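PDB 6MCA: ankyrin repeat domain protein from Legionella pneumophila subsp. pneumophila, which is a bacterial effector with ankyrin repeats and a probable cysteine protease-like fold, and interacts with the host LARP7 component of the 7SK snRNP complex. Local coordinates for residues Lys314-Asn317 with Arg318-His322. Sequence-based numbering, arbitrary orientation.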
ATOM      1  N   LYS A 314       6.387   6.733 -18.787  1.00 47.63           N
ATOM      2  CA  LYS A 314       7.246   7.877 -19.049  1.00 27.41           C
ATOM      3  C   LYS A 314       7.032   8.924 -17.965  1.00 40.35           C
ATOM      4  O   LYS A 314       5.962   8.998 -17.353  1.00 62.01           O
ATOM      5  CB  LYS A 314       6.972   8.500 -20.425  1.00 28.67           C
ATOM      6  CG  LYS A 314       7.203   7.574 -21.608  1.00 38.03           C
ATOM      7  CD  LYS A 314       7.341   8.378 -22.896  1.00 45.73           C
ATOM      8  CE  LYS A 314       7.487   7.479 -24.112  1.00 50.98           C
ATOM      9  NZ  LYS A 314       6.162   7.046 -24.635  1.00 53.32           N
ATOM     10  N   LYS A 315       8.062   9.732 -17.727  1.00 50.15           N
ATOM     11  CA  LYS A 315       7.972  10.805 -16.746  1.00 62.81           C
ATOM     12  C   LYS A 315       7.226  11.986 -17.355  1.00 51.57           C
ATOM     13  O   LYS A 315       7.626  12.506 -18.401  1.00 57.31           O
ATOM     14  CB  LYS A 315       9.367  11.224 -16.283  1.00 49.59           C
ATOM     15  N   GLN A 316       6.139  12.403 -16.706  1.00 34.41           N
ATOM     16  CA  GLN A 316       5.321  13.512 -17.173  1.00 47.48           C
ATOM     17  C   GLN A 316       5.173  14.538 -16.057  1.00 57.82           C
ATOM     18  O   GLN A 316       5.375  14.237 -14.878  1.00 61.55           O
ATOM     19  CB  GLN A 316       3.935  13.034 -17.639  1.00 31.44           C
ATOM     20  CG  GLN A 316       3.960  11.838 -18.587  1.00 33.09           C
ATOM     21  CD  GLN A 316       4.329  12.214 -20.011  1.00 35.91           C
ATOM     22  OE1 GLN A 316       4.638  13.370 -20.303  1.00 51.56           O
ATOM     23  NE2 GLN A 316       4.300  11.234 -20.908  1.00 38.71           N
ATOM     24  N   ASN A 317       4.818  15.762 -16.443  1.00 51.84           N
ATOM     25  CA  ASN A 317       4.613  16.850 -15.500  1.00 44.31           C
ATOM     26  C   ASN A 317       3.120  17.015 -15.218  1.00 39.47           C
ATOM     27  O   ASN A 317       2.269  16.327 -15.783  1.00 41.79           O
ATOM     28  CB  ASN A 317       5.247  18.144 -16.030  1.00 52.76           C
ATOM     29  CG  ASN A 317       4.790  18.497 -17.438  1.00 57.57           C
ATOM     30  OD1 ASN A 317       3.692  18.133 -17.860  1.00 54.08           O
ATOM     31  ND2 ASN A 317       5.636  19.212 -18.172  1.00 59.71           N
ATOM     32  N   ARG A 318       2.802  17.940 -14.313  1.00 41.07           N
ATOM     33  CA  ARG A 318       1.409  18.232 -13.993  1.00 41.81           C
ATOM     34  C   ARG A 318       0.621  18.699 -15.218  1.00 38.81           C
ATOM     35  O   ARG A 318      -0.593  18.466 -15.306  1.00 41.22           O
ATOM     36  CB  ARG A 318       1.371  19.292 -12.892  1.00 39.29           C
ATOM     37  CG  ARG A 318       1.946  20.628 -13.381  1.00 62.46           C
ATOM     38  CD  ARG A 318       2.855  21.318 -12.383  1.00 66.32           C
ATOM     39  NE  ARG A 318       2.143  22.205 -11.465  1.00 75.28           N
ATOM     40  CZ  ARG A 318       2.751  22.971 -10.564  1.00 89.37           C
ATOM     41  NH1 ARG A 318       4.070  22.921 -10.460  1.00 65.94           N
ATOM     42  NH2 ARG A 318       2.051  23.765  -9.754  1.00 91.41           N
ATOM     43  N   ARG A 319       1.289  19.368 -16.164  1.00 30.09           N
ATOM     44  CA  ARG A 319       0.609  19.854 -17.360  1.00 37.61           C
ATOM     45  C   ARG A 319       0.061  18.704 -18.196  1.00 32.84           C
ATOM     46  O   ARG A 319      -0.994  18.841 -18.825  1.00 28.19           O
ATOM     47  CB  ARG A 319       1.568  20.714 -18.188  1.00 46.81           C
ATOM     48  CG  ARG A 319       1.044  21.118 -19.556  1.00 47.44           C
ATOM     49  CD  ARG A 319       0.339  22.460 -19.506  1.00 35.57           C
ATOM     50  NE  ARG A 319      -0.095  22.889 -20.833  1.00 46.78           N
ATOM     51  CZ  ARG A 319       0.576  23.746 -21.596  1.00 44.77           C
ATOM     52  NH1 ARG A 319       1.713  24.272 -21.163  1.00 29.70           N
ATOM     53  NH2 ARG A 319       0.108  24.078 -22.791  1.00 44.00           N
ATOM     54  N   TYR A 320       0.753  17.563 -18.202  1.00 34.74           N
ATOM     55  CA  TYR A 320       0.271  16.410 -18.954  1.00 21.05           C
ATOM     56  C   TYR A 320      -1.011  15.855 -18.347  1.00 29.62           C
ATOM     57  O   TYR A 320      -1.992  15.609 -19.060  1.00 27.79           O
ATOM     58  CB  TYR A 320       1.352  15.329 -19.009  1.00 27.31           C
ATOM     59  CG  TYR A 320       0.871  14.013 -19.582  1.00 30.57           C
ATOM     60  CD1 TYR A 320       0.843  13.801 -20.953  1.00 22.21           C
ATOM     61  CD2 TYR A 320       0.445  12.983 -18.752  1.00 26.54           C
ATOM     62  CE1 TYR A 320       0.404  12.604 -21.484  1.00 22.88           C
ATOM     63  CE2 TYR A 320       0.001  11.781 -19.274  1.00 21.14           C
ATOM     64  CZ  TYR A 320      -0.015  11.597 -20.640  1.00 29.88           C
ATOM     65  OH  TYR A 320      -0.453  10.403 -21.166  1.00 26.90           O
ATOM     66  N   TYR A 321      -1.024  15.655 -17.029  1.00 24.55           N
ATOM     67  CA  TYR A 321      -2.157  15.015 -16.376  1.00 28.62           C
ATOM     68  C   TYR A 321      -3.335  15.955 -16.165  1.00 31.27           C
ATOM     69  O   TYR A 321      -4.457  15.477 -15.970  1.00 26.53           O
ATOM     70  CB  TYR A 321      -1.729  14.426 -15.030  1.00 26.11           C
ATOM     71  CG  TYR A 321      -0.753  13.282 -15.157  1.00 31.42           C
ATOM     72  CD1 TYR A 321      -1.138  12.079 -15.738  1.00 29.03           C
ATOM     73  CD2 TYR A 321       0.553  13.402 -14.702  1.00 25.70           C
ATOM     74  CE1 TYR A 321      -0.247  11.029 -15.864  1.00 35.27           C
ATOM     75  CE2 TYR A 321       1.450  12.357 -14.821  1.00 30.89           C
ATOM     76  CZ  TYR A 321       1.044  11.173 -15.401  1.00 30.67           C
ATOM     77  OH  TYR A 321       1.933  10.131 -15.522  1.00 28.97           O
ATOM     78  N   HIS A 322      -3.121  17.268 -16.200  1.00 24.24           N
ATOM     79  CA  HIS A 322      -4.197  18.210 -15.933  1.00 34.25           C
ATOM     80  C   HIS A 322      -4.664  18.975 -17.164  1.00 32.07           C
ATOM     81  O   HIS A 322      -5.556  19.820 -17.043  1.00 33.03           O
ATOM     82  CB  HIS A 322      -3.773  19.197 -14.840  1.00 26.10           C
ATOM     83  CG  HIS A 322      -3.724  18.589 -13.472  1.00 45.24           C
ATOM     84  ND1 HIS A 322      -4.857  18.348 -12.726  1.00 33.66           N
ATOM     85  CD2 HIS A 322      -2.681  18.166 -12.721  1.00 39.49           C
ATOM     86  CE1 HIS A 322      -4.514  17.805 -11.571  1.00 49.39           C
ATOM     87  NE2 HIS A 322      -3.199  17.684 -11.543  1.00 37.60           N
TER
HETATM   88  O   HOH W   1       5.073  10.668 -14.173  1.00 47.04           O
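Gln-316 lies over one face of the Tyr-320 ring, four residues further on. Its CB comes first, 3.7 Å from Tyr-320 CD2. The same CB also meets Tyr-321, 3.8 Å from its CE2, so it touches both tyrosines. CG follows over the face of Tyr-320 in a CH-pi contact, 4.0 Å from the ring centroid. CD then sits above the ring centre, 3.9 Å from the plane. The bend at chi2 (-78°) turns the amide back over the ring instead of letting the chain run straight on. Amide and ring planes are only 13° apart and stack. OE1 rests over the CD1 side, 3.9 Å from Tyr-320 CD1. NE2 lies near CE1 and donates to the backbone O of Asp-310, a bond that helps hold the amide flat on the ring.

Asn-317 takes the N-cap position. Its CG stands between the backbone N and the carbonyl carbon (chi1 53°), which brings OD1 round to the first turn of the helix. OD1 accepts from Tyr-320 N at 3.0 Å, with the donor nearly in line with the C=O bond. The N-H points off the OD1 line and also makes a weak bond to Asn-317 O. Arg-319 CB lies 3.4 Å from Asn-317 OD1.

Tyr-321 sends its ring past Asn-317 O, and CD2 of Tyr-320 sits over the centre of the Tyr-321 ring. The Tyr-321 hydroxyl is bonded to the backbone O of Phe-311. A water accepts from Gln-316 N and donates weakly to that hydroxyl. Both tyrosines pack on helix 305-312, and Tyr-321 also reaches strand 256-263. The arrangement is an asparagine N-cap starting helix 318-329, with the residue before the cap packed on the first turn.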